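Local coordinates for putative glycosidase ph117-related (Bacteroides thetaiotaomicron, PDB 5A7V), which probably acts on beta-linked mannosides as a five-bladed beta-propeller of family GH130, with mannose bound in its pocket, at residues Ala277-Pro281 / Lys282-Leu286; Ile374-Pro377 / Lys378-Ala381; Phe60-Pro63 / Met64-Asp67. All coordinates share one frame; numbering follows the deposited sequence.

Interaction 1: residues Ala277-Pro281 / Lys282-Leu286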
ATOM      1  N   ALA A 277      -5.805  -3.274  -6.659  1.00  8.65           N
ATOM      2  CA  ALA A 277      -6.207  -2.744  -7.954  1.00  9.01           C
ATOM      3  C   ALA A 277      -7.722  -2.821  -8.126  1.00  8.89           C
ATOM      4  O   ALA A 277      -8.369  -3.676  -7.497  1.00 10.00           O
ATOM      5  CB  ALA A 277      -5.507  -3.452  -9.040  1.00  9.32           C
ATOM      6  N   ILE A 278      -8.320  -1.966  -8.960  1.00  8.46           N
ATOM      7  CA  ILE A 278      -9.759  -1.830  -9.088  1.00  8.80           C
ATOM      8  C   ILE A 278     -10.210  -1.951 -10.529  1.00  8.82           C
ATOM      9  O   ILE A 278      -9.794  -1.184 -11.397  1.00  9.62           O
ATOM     10  CB  ILE A 278     -10.282  -0.504  -8.501  1.00 10.00           C
ATOM     11  CG1 ILE A 278      -9.807  -0.316  -7.066  1.00 11.08           C
ATOM     12  CG2 ILE A 278     -11.803  -0.437  -8.590  1.00 11.07           C
ATOM     13  CD1 ILE A 278      -9.990   1.103  -6.534  1.00 10.50           C
ATOM     14  N   TYR A 279     -11.114  -2.912 -10.773  1.00  9.94           N
ATOM     15  CA  TYR A 279     -11.712  -3.140 -12.071  1.00 10.77           C
ATOM     16  C   TYR A 279     -12.847  -2.113 -12.297  1.00 10.96           C
ATOM     17  O   TYR A 279     -13.761  -2.053 -11.489  1.00 13.40           O
ATOM     18  CB  TYR A 279     -12.263  -4.565 -12.097  1.00 11.20           C
ATOM     19  CG  TYR A 279     -12.784  -5.042 -13.438  1.00 12.46           C
ATOM     20  CD1 TYR A 279     -14.087  -4.757 -13.838  1.00 15.11           C
ATOM     21  CD2 TYR A 279     -11.972  -5.756 -14.297  1.00 13.78           C
ATOM     22  CE1 TYR A 279     -14.569  -5.209 -15.067  1.00 17.18           C
ATOM     23  CE2 TYR A 279     -12.442  -6.234 -15.521  1.00 15.86           C
ATOM     24  CZ  TYR A 279     -13.727  -5.942 -15.907  1.00 16.53           C
ATOM     25  OH  TYR A 279     -14.200  -6.394 -17.118  1.00 21.64           O
ATOM     26  N   THR A 280     -12.772  -1.317 -13.370  1.00 11.36           N
ATOM     27  CA  THR A 280     -13.705  -0.230 -13.663  1.00 12.28           C
ATOM     28  C   THR A 280     -14.190  -0.390 -15.117  1.00 13.42           C
ATOM     29  O   THR A 280     -13.583  -1.161 -15.889  1.00 13.74           O
ATOM     30  CB  THR A 280     -13.032   1.174 -13.532  1.00 13.26           C
ATOM     31  OG1 THR A 280     -12.272   1.458 -14.723  1.00 12.81           O
ATOM     32  CG2 THR A 280     -12.221   1.292 -12.281  1.00 13.69           C
ATOM     33  N   PRO A 281     -15.214   0.396 -15.527  1.00 14.67           N
ATOM     34  CA  PRO A 281     -15.675   0.286 -16.921  1.00 16.95           C
ATOM     35  C   PRO A 281     -14.683   0.760 -17.975  1.00 16.17           C
ATOM     36  O   PRO A 281     -14.912   0.497 -19.152  1.00 18.45           O
ATOM     37  CB  PRO A 281     -16.943   1.145 -16.969  1.00 19.81           C
ATOM     38  CG  PRO A 281     -17.070   1.806 -15.675  1.00 23.06           C
ATOM     39  CD  PRO A 281     -16.138   1.173 -14.695  1.00 16.88           C
ATOM     40  N   LYS A 282     -13.638   1.493 -17.585  1.00 15.09           N
ATOM     41  CA  LYS A 282     -12.618   1.935 -18.526  1.00 14.82           C
ATOM     42  C   LYS A 282     -11.383   1.040 -18.543  1.00 13.75           C
ATOM     43  O   LYS A 282     -10.472   1.249 -19.347  1.00 15.00           O
ATOM     44  CB  LYS A 282     -12.192   3.392 -18.233  1.00 17.16           C
ATOM     45  CG  LYS A 282     -13.313   4.393 -18.317  1.00 20.64           C
ATOM     46  CD  LYS A 282     -13.985   4.430 -19.669  1.00 24.34           C
ATOM     47  CE  LYS A 282     -15.091   5.460 -19.706  1.00 31.07           C
ATOM     48  NZ  LYS A 282     -15.874   5.377 -20.973  1.00 39.94           N
ATOM     49  N   GLY A 283     -11.328   0.064 -17.642  1.00 12.25           N
ATOM     50  CA  GLY A 283     -10.114  -0.718 -17.474  1.00 11.27           C
ATOM     51  C   GLY A 283      -9.795  -0.949 -16.015  1.00 10.12           C
ATOM     52  O   GLY A 283     -10.552  -0.538 -15.097  1.00 12.02           O
ATOM     53  N   ILE A 284      -8.693  -1.626 -15.773  1.00  9.75           N
ATOM     54  CA  ILE A 284      -8.247  -1.899 -14.435  1.00  9.10           C
ATOM     55  C   ILE A 284      -7.289  -0.778 -14.005  1.00  8.70           C
ATOM     56  O   ILE A 284      -6.316  -0.466 -14.734  1.00  9.55           O
ATOM     57  CB  ILE A 284      -7.518  -3.259 -14.364  1.00  9.71           C
ATOM     58  CG1 ILE A 284      -8.546  -4.361 -14.609  1.00 10.04           C
ATOM     59  CG2 ILE A 284      -6.791  -3.427 -13.051  1.00  9.81           C
ATOM     60  CD1 ILE A 284      -7.912  -5.693 -14.985  1.00 12.18           C
ATOM     61  N   VAL A 285      -7.581  -0.172 -12.857  1.00  7.72           N
ATOM     62  CA  VAL A 285      -6.731   0.916 -12.331  1.00  8.29           C
ATOM     63  C   VAL A 285      -5.838   0.369 -11.218  1.00  8.29           C
ATOM     64  O   VAL A 285      -6.338  -0.190 -10.222  1.00  9.00           O
ATOM     65  CB  VAL A 285      -7.553   2.091 -11.832  1.00  8.76           C
ATOM     66  CG1 VAL A 285      -6.631   3.170 -11.303  1.00  9.54           C
ATOM     67  CG2 VAL A 285      -8.412   2.644 -12.959  1.00 10.41           C
ATOM     68  N   LEU A 286      -4.533   0.570 -11.388  1.00  8.01           N
ATOM     69  CA  LEU A 286      -3.544   0.305 -10.370  1.00  8.34           C
ATOM     70  C   LEU A 286      -3.081   1.659  -9.838  1.00  8.18           C
ATOM     71  O   LEU A 286      -2.445   2.469 -10.582  1.00  9.06           O
ATOM     72  CB  LEU A 286      -2.333  -0.434 -10.942  1.00  8.83           C
ATOM     73  CG  LEU A 286      -1.187  -0.693  -9.968  1.00  9.14           C
ATOM     74  CD1 LEU A 286      -1.573  -1.598  -8.794  1.00 10.00           C
ATOM     75  CD2 LEU A 286       0.037  -1.217 -10.644  1.00 11.44           C
TER
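Lys282 and Thr280 meet at the tip of a beta hairpin with a two-residue loop, where a type I turn from Thr280 to Gly283 reverses the chain through Pro281 and Lys282. The backbone N of Lys282 donates to Thr280 OG1 at 3.2 Å, an ST turn set inside the beta turn, while the lysine chain bends at its second torsion and leads its amine away. Gly283, with a phi of 137°, takes a backbone conformation open chiefly to glycine and returns the chain to the strand. Its N donates to Thr280 O, closing the turn. Its own O is gripped twice, by Thr280 N at 2.9 Å and by the hydroxyl Thr280 OG1 at 2.7 Å. The threonine can both give and take because a chi1 of 80° lodges OG1 between its backbone N and carbonyl carbon, facing the turn. Ile284, in a non-hydrogen-bonded pair with Tyr279, lays CG1 obliquely against the phenol ring, 3.7 Å from Tyr279 CD2, and turns CG2 toward the methyl of Ala277. Val285 forms the next hydrogen-bonded pair: its N reaches Ile278 O at 2.8 Å, and its O takes Ile278 N at 2.9 Å. On the face that carries Ile278, Val285 CG2 lies 4.1 Å from Thr280 CG2. At Leu286, CD1 just touches Ala277 CB at 4.4 Å. The hairpin joins strands 270-280 and 283-291 of one propeller blade. Strand 306-314 bonds to the edge of 283-291 away from 270-280, strand 205-212 bonds to 270-280 at Thr209, and Tyr228 of strand 225-229 packs on Ala277, Ile284 and Leu286.

Interaction 2: residues Ile374-Pro377 / Lys378-Ala381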
ATOM      1  N   ILE A 374     -10.234  11.785   1.183  1.00  9.60           N
ATOM      2  CA  ILE A 374     -11.518  11.278   0.652  1.00 10.32           C
ATOM      3  C   ILE A 374     -11.725  11.767  -0.776  1.00  9.97           C
ATOM      4  O   ILE A 374     -11.663  12.981  -1.043  1.00 11.26           O
ATOM      5  CB  ILE A 374     -12.719  11.712   1.518  1.00 12.74           C
ATOM      6  CG1 ILE A 374     -12.532  11.333   2.981  1.00 14.18           C
ATOM      7  CG2 ILE A 374     -14.022  11.109   0.949  1.00 14.06           C
ATOM      8  CD1 ILE A 374     -13.595  11.887   3.914  1.00 16.39           C
ATOM      9  N   TYR A 375     -12.020  10.836  -1.688  1.00  9.80           N
ATOM     10  CA  TYR A 375     -12.513  11.133  -3.032  1.00 10.79           C
ATOM     11  C   TYR A 375     -14.015  10.874  -3.009  1.00  9.43           C
ATOM     12  O   TYR A 375     -14.463   9.721  -2.803  1.00 10.48           O
ATOM     13  CB  TYR A 375     -11.815  10.269  -4.082  1.00 10.37           C
ATOM     14  CG  TYR A 375     -12.506  10.170  -5.417  1.00  9.66           C
ATOM     15  CD1 TYR A 375     -12.977  11.297  -6.079  1.00  9.77           C
ATOM     16  CD2 TYR A 375     -12.695   8.914  -6.027  1.00 10.18           C
ATOM     17  CE1 TYR A 375     -13.604  11.178  -7.314  1.00  9.50           C
ATOM     18  CE2 TYR A 375     -13.313   8.808  -7.246  1.00 10.83           C
ATOM     19  CZ  TYR A 375     -13.796   9.901  -7.888  1.00 10.23           C
ATOM     20  OH  TYR A 375     -14.371   9.749  -9.109  1.00 11.86           O
ATOM     21  N   ASN A 376     -14.817  11.907  -3.201  1.00  9.80           N
ATOM     22  CA  ASN A 376     -16.262  11.795  -3.262  1.00 10.77           C
ATOM     23  C   ASN A 376     -16.685  11.897  -4.737  1.00 10.78           C
ATOM     24  O   ASN A 376     -16.691  12.989  -5.309  1.00 10.99           O
ATOM     25  CB  ASN A 376     -16.944  12.903  -2.451  1.00 12.17           C
ATOM     26  CG  ASN A 376     -18.449  12.782  -2.465  1.00 12.57           C
ATOM     27  OD1 ASN A 376     -19.003  11.940  -3.186  1.00 13.94           O
ATOM     28  ND2 ASN A 376     -19.111  13.615  -1.693  1.00 14.96           N
ATOM     29  N   PRO A 377     -17.064  10.771  -5.375  1.00 10.69           N
ATOM     30  CA  PRO A 377     -17.462  10.861  -6.795  1.00 11.22           C
ATOM     31  C   PRO A 377     -18.605  11.864  -7.076  1.00 10.94           C
ATOM     32  O   PRO A 377     -18.690  12.401  -8.162  1.00 11.71           O
ATOM     33  CB  PRO A 377     -17.886   9.413  -7.112  1.00 12.49           C
ATOM     34  CG  PRO A 377     -17.138   8.571  -6.135  1.00 13.69           C
ATOM     35  CD  PRO A 377     -17.090   9.372  -4.866  1.00 11.44           C
ATOM     36  N   LYS A 378     -19.491  12.083  -6.101  1.00 11.80           N
ATOM     37  CA  LYS A 378     -20.605  13.013  -6.219  0.50 12.72           C
ATOM     38  C   LYS A 378     -20.159  14.469  -6.113  1.00 12.89           C
ATOM     39  O   LYS A 378     -20.861  15.369  -6.573  1.00 15.02           O
ATOM     40  CB  LYS A 378     -21.667  12.704  -5.146  0.50 12.75           C
ATOM     41  CG  LYS A 378     -22.351  11.337  -5.412  0.50 13.44           C
ATOM     42  CD  LYS A 378     -23.463  11.060  -4.397  0.50 17.49           C
ATOM     43  CE  LYS A 378     -23.895   9.593  -4.355  0.50 20.50           C
ATOM     44  NZ  LYS A 378     -25.135   9.425  -3.518  0.50 25.62           N
ATOM     45  N   LYS A 379     -18.990  14.688  -5.494  1.00 12.74           N
ATOM     46  CA  LYS A 379     -18.478  16.068  -5.263  1.00 12.50           C
ATOM     47  C   LYS A 379     -16.939  16.031  -5.364  1.00 11.62           C
ATOM     48  O   LYS A 379     -16.225  16.212  -4.372  1.00 13.62           O
ATOM     49  CB  LYS A 379     -18.930  16.610  -3.914  1.00 14.45           C
ATOM     50  CG  LYS A 379     -20.445  16.645  -3.701  1.00 18.58           C
ATOM     51  CD  LYS A 379     -20.832  17.339  -2.383  1.00 26.34           C
ATOM     52  CE  LYS A 379     -22.333  17.317  -2.169  1.00 33.63           C
ATOM     53  NZ  LYS A 379     -22.654  17.956  -0.867  1.00 39.98           N
ATOM     54  N   PRO A 380     -16.407  15.783  -6.574  1.00 11.26           N
ATOM     55  CA  PRO A 380     -14.957  15.517  -6.618  1.00 11.66           C
ATOM     56  C   PRO A 380     -14.086  16.725  -6.331  1.00 12.62           C
ATOM     57  O   PRO A 380     -14.318  17.817  -6.864  1.00 15.03           O
ATOM     58  CB  PRO A 380     -14.720  15.036  -8.061  1.00 12.81           C
ATOM     59  CG  PRO A 380     -16.022  14.556  -8.523  1.00 13.83           C
ATOM     60  CD  PRO A 380     -17.021  15.458  -7.872  1.00 12.94           C
ATOM     61  N   ALA A 381     -13.073  16.516  -5.504  1.00 11.45           N
ATOM     62  CA  ALA A 381     -12.067  17.566  -5.259  1.00 11.24           C
ATOM     63  C   ALA A 381     -11.062  17.576  -6.395  1.00 11.83           C
ATOM     64  O   ALA A 381     -11.004  16.702  -7.272  1.00 12.88           O
ATOM     65  CB  ALA A 381     -11.397  17.302  -3.927  1.00 14.29           C
TER
HETATM   66  O   HOH W   1     -13.348  14.435  -3.485  1.00 15.91           O
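Asn376 reaches over Lys378 and Lys379 in an Asx-Pro turn superposed on a type I beta turn from Asn376 to Lys379, which leads the chain away from strand 369-375, the last strand of a propeller blade. With CG anti to the backbone N (chi1 -178°), the asparagine amide swings over the turn and its two ends take different roles. The oxygen receives the backbone N of Lys378, with 3.0 Å between Asn376 OD1 and Lys378 N. This bond is bent, 140° at the hydrogen, and the donor stands above the amide carbonyl plane. The amide nitrogen instead lies alongside the other lysine, both side chains pointing the same way, with Asn376 ND2 3.7 Å from Lys379 CB. In the main chain, the turn bond runs from Lys379 N to Asn376 O at 2.9 Å. Pro380 tucks back under the turn, its CG 3.4 Å from the carbonyl oxygen of Pro377. The proline also crosses the ring of Tyr375 at its edge, near the ring plane, where Pro380 CB comes within 4.1 Å of Tyr375 CE1. Both lysines run extended beyond CG and lead away from the turn. Asn376 also rests on Lys358 of the adjoining strand 358-365, and Ile374 bonds through its backbone to Glu43. A water bridges the mouth of the loop, accepting from Asn376 N and from Ala381 N at 2.9 Å each and donating weakly to Ile374 O.

Interaction 3: residues Phe60-Pro63 / Met64-Asp67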
ATOM      1  N   PHE A  60       3.416  -4.289  24.787  1.00 15.01           N
ATOM      2  CA  PHE A  60       3.050  -5.603  24.266  1.00 17.06           C
ATOM      3  C   PHE A  60       4.057  -6.592  24.776  1.00 15.70           C
ATOM      4  O   PHE A  60       5.253  -6.344  24.639  1.00 15.81           O
ATOM      5  CB  PHE A  60       3.186  -5.490  22.704  1.00 20.54           C
ATOM      6  CG  PHE A  60       3.138  -6.769  21.958  1.00 17.78           C
ATOM      7  CD1 PHE A  60       2.054  -7.622  22.094  1.00 18.07           C
ATOM      8  CD2 PHE A  60       4.158  -7.125  21.048  1.00 17.55           C
ATOM      9  CE1 PHE A  60       1.956  -8.768  21.337  1.00 19.28           C
ATOM     10  CE2 PHE A  60       4.046  -8.298  20.326  1.00 16.67           C
ATOM     11  CZ  PHE A  60       2.951  -9.126  20.495  1.00 18.62           C
ATOM     12  N   TYR A  61       3.610  -7.759  25.282  1.00 14.25           N
ATOM     13  CA  TYR A  61       4.558  -8.840  25.584  1.00 13.35           C
ATOM     14  C   TYR A  61       4.911  -9.542  24.282  1.00 13.35           C
ATOM     15  O   TYR A  61       4.083 -10.269  23.706  1.00 13.58           O
ATOM     16  CB  TYR A  61       3.969  -9.829  26.602  1.00 13.51           C
ATOM     17  CG  TYR A  61       4.968 -10.836  27.101  1.00 12.79           C
ATOM     18  CD1 TYR A  61       5.147 -12.047  26.458  1.00 12.10           C
ATOM     19  CD2 TYR A  61       5.725 -10.577  28.229  1.00 15.04           C
ATOM     20  CE1 TYR A  61       6.036 -12.991  26.924  1.00 13.04           C
ATOM     21  CE2 TYR A  61       6.620 -11.499  28.736  1.00 13.85           C
ATOM     22  CZ  TYR A  61       6.765 -12.720  28.085  1.00 13.61           C
ATOM     23  OH  TYR A  61       7.663 -13.618  28.611  1.00 17.14           O
ATOM     24  N   CYS A  62       6.113  -9.317  23.791  1.00 12.38           N
ATOM     25  CA  CYS A  62       6.528  -9.829  22.503  1.00 12.32           C
ATOM     26  C   CYS A  62       6.876 -11.307  22.713  1.00 12.91           C
ATOM     27  O   CYS A  62       7.757 -11.659  23.512  1.00 14.53           O
ATOM     28  CB  CYS A  62       7.750  -9.061  21.971  1.00 13.20           C
ATOM     29  SG  CYS A  62       8.477  -9.852  20.518  1.00 14.02           S
ATOM     30  N   PRO A  63       6.218 -12.204  21.945  1.00 12.73           N
ATOM     31  CA  PRO A  63       6.502 -13.629  22.134  1.00 13.55           C
ATOM     32  C   PRO A  63       7.849 -14.069  21.613  1.00 15.28           C
ATOM     33  O   PRO A  63       8.298 -15.167  21.956  1.00 17.35           O
ATOM     34  CB  PRO A  63       5.350 -14.346  21.365  1.00 13.85           C
ATOM     35  CG  PRO A  63       4.978 -13.337  20.315  1.00 13.97           C
ATOM     36  CD  PRO A  63       5.147 -11.985  20.954  1.00 12.80           C
ATOM     37  N   MET A  64       8.493 -13.220  20.794  1.00 16.10           N
ATOM     38  CA  MET A  64       9.881 -13.461  20.406  1.00 18.99           C
ATOM     39  C   MET A  64      10.905 -13.038  21.425  1.00 20.49           C
ATOM     40  O   MET A  64      11.818 -13.814  21.743  1.00 29.48           O
ATOM     41  CB  MET A  64      10.157 -12.813  19.057  1.00 21.25           C
ATOM     42  CG  MET A  64       9.353 -13.481  17.982  1.00 22.21           C
ATOM     43  SD  MET A  64       9.539 -15.297  17.902  1.00 26.56           S
ATOM     44  CE  MET A  64      11.210 -15.870  17.592  1.00 34.91           C
ATOM     45  N   THR A  65      10.722 -11.834  21.943  1.00 20.10           N
ATOM     46  CA  THR A  65      11.631 -11.187  22.885  1.00 22.02           C
ATOM     47  C   THR A  65      11.462 -11.768  24.322  1.00 19.98           C
ATOM     48  O   THR A  65      12.389 -11.697  25.137  1.00 20.88           O
ATOM     49  CB  THR A  65      11.332  -9.634  22.969  1.00 21.39           C
ATOM     50  OG1 THR A  65      11.264  -9.030  21.673  1.00 32.85           O
ATOM     51  CG2 THR A  65      12.437  -8.947  23.635  1.00 29.49           C
ATOM     52  N   GLN A  66      10.227 -12.205  24.620  1.00 18.35           N
ATOM     53  CA  GLN A  66       9.821 -12.596  25.984  1.00 18.53           C
ATOM     54  C   GLN A  66       9.924 -11.450  26.968  1.00 19.40           C
ATOM     55  O   GLN A  66      10.366 -11.609  28.072  1.00 21.68           O
ATOM     56  CB  GLN A  66      10.553 -13.857  26.454  1.00 18.55           C
ATOM     57  CG  GLN A  66      10.387 -15.035  25.488  1.00 22.36           C
ATOM     58  CD  GLN A  66      11.196 -16.242  25.918  1.00 32.27           C
ATOM     59  OE1 GLN A  66      12.246 -16.551  25.342  1.00 52.45           O
ATOM     60  NE2 GLN A  66      10.734 -16.901  26.949  1.00 39.60           N
ATOM     61  N   ASP A  67       9.500 -10.276  26.535  1.00 20.44           N
ATOM     62  CA  ASP A  67       9.418  -9.104  27.439  0.50 19.95           C
ATOM     63  C   ASP A  67       8.539  -8.076  26.779  1.00 18.23           C
ATOM     64  O   ASP A  67       8.163  -8.206  25.588  1.00 16.85           O
ATOM     65  CB  ASP A  67      10.797  -8.468  27.793  0.50 23.17           C
ATOM     66  CG  ASP A  67      10.784  -7.631  29.137  0.50 26.32           C
ATOM     67  OD1 ASP A  67       9.739  -7.435  29.847  0.50 20.57           O
ATOM     68  OD2 ASP A  67      11.865  -7.115  29.458  0.50 31.51           O
TER
HETATM   69  O   HOH W   2       9.164 -13.020  30.868  1.00 33.42           O
HETATM   70  O   HOH W   3       7.888 -15.849  27.078  1.00 35.88           O
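A tight loop of a small beta hairpin turns the chain between strands 60-62 and 67-69, and Cys62 serves it with three atoms. Its carbonyl accepts the backbone N of Gln66, closing an alpha turn; Gln66 N to Cys62 O is 2.8 Å. The thiol, placed anti to the backbone N by a chi1 of 170°, takes a second loop amide, Thr65 N to Cys62 SG at 3.3 Å. At the mouth, Cys62 N donates to Asp67 O over 2.9 Å. Gln66 has a left-handed backbone conformation (phi 61°), which swings the chain back toward the second strand. Tyr61 spreads its ring over this bend: the backbone N of Asp67 stands 3.8 Å above one face of the Tyr61 ring, toward its rim. In the ring plane a water joins Tyr61 OH at 2.7 Å to Gln66 NE2 at 3.0 Å, and a second water on the same hydroxyl bonds weakly to Gln66 O. Met64 sets its CB 3.7 Å from Cys62 SG and bends away at two torsions to meet Asn132 and Trp140. Phe60 meets Tyr129 and bonds through its backbone to Val69, while Phe60 and Cys62 both rest on Arg108 of strand 107-114.

In the fold
From the N terminus the chain first makes interaction 3, which closes the loop between strands 60-62 and 67-69 beside strand 107-114. Interaction 1 follows at 277-286, closing the hairpin of strands 270-280 and 283-291, and interaction 2 comes last, turning the chain as it leaves strand 369-375. The three run in series; none nests in or crosses another. Interactions 1 and 2 are neighbours, with centres about 18 Å apart and nearest atoms about 8 Å apart; Phe39 touches both Ile278 and Tyr375. Interaction 3 lies across the chain's centre from both, its own centre about 42 Å from that of interaction 1 and about 44 Å from that of interaction 2.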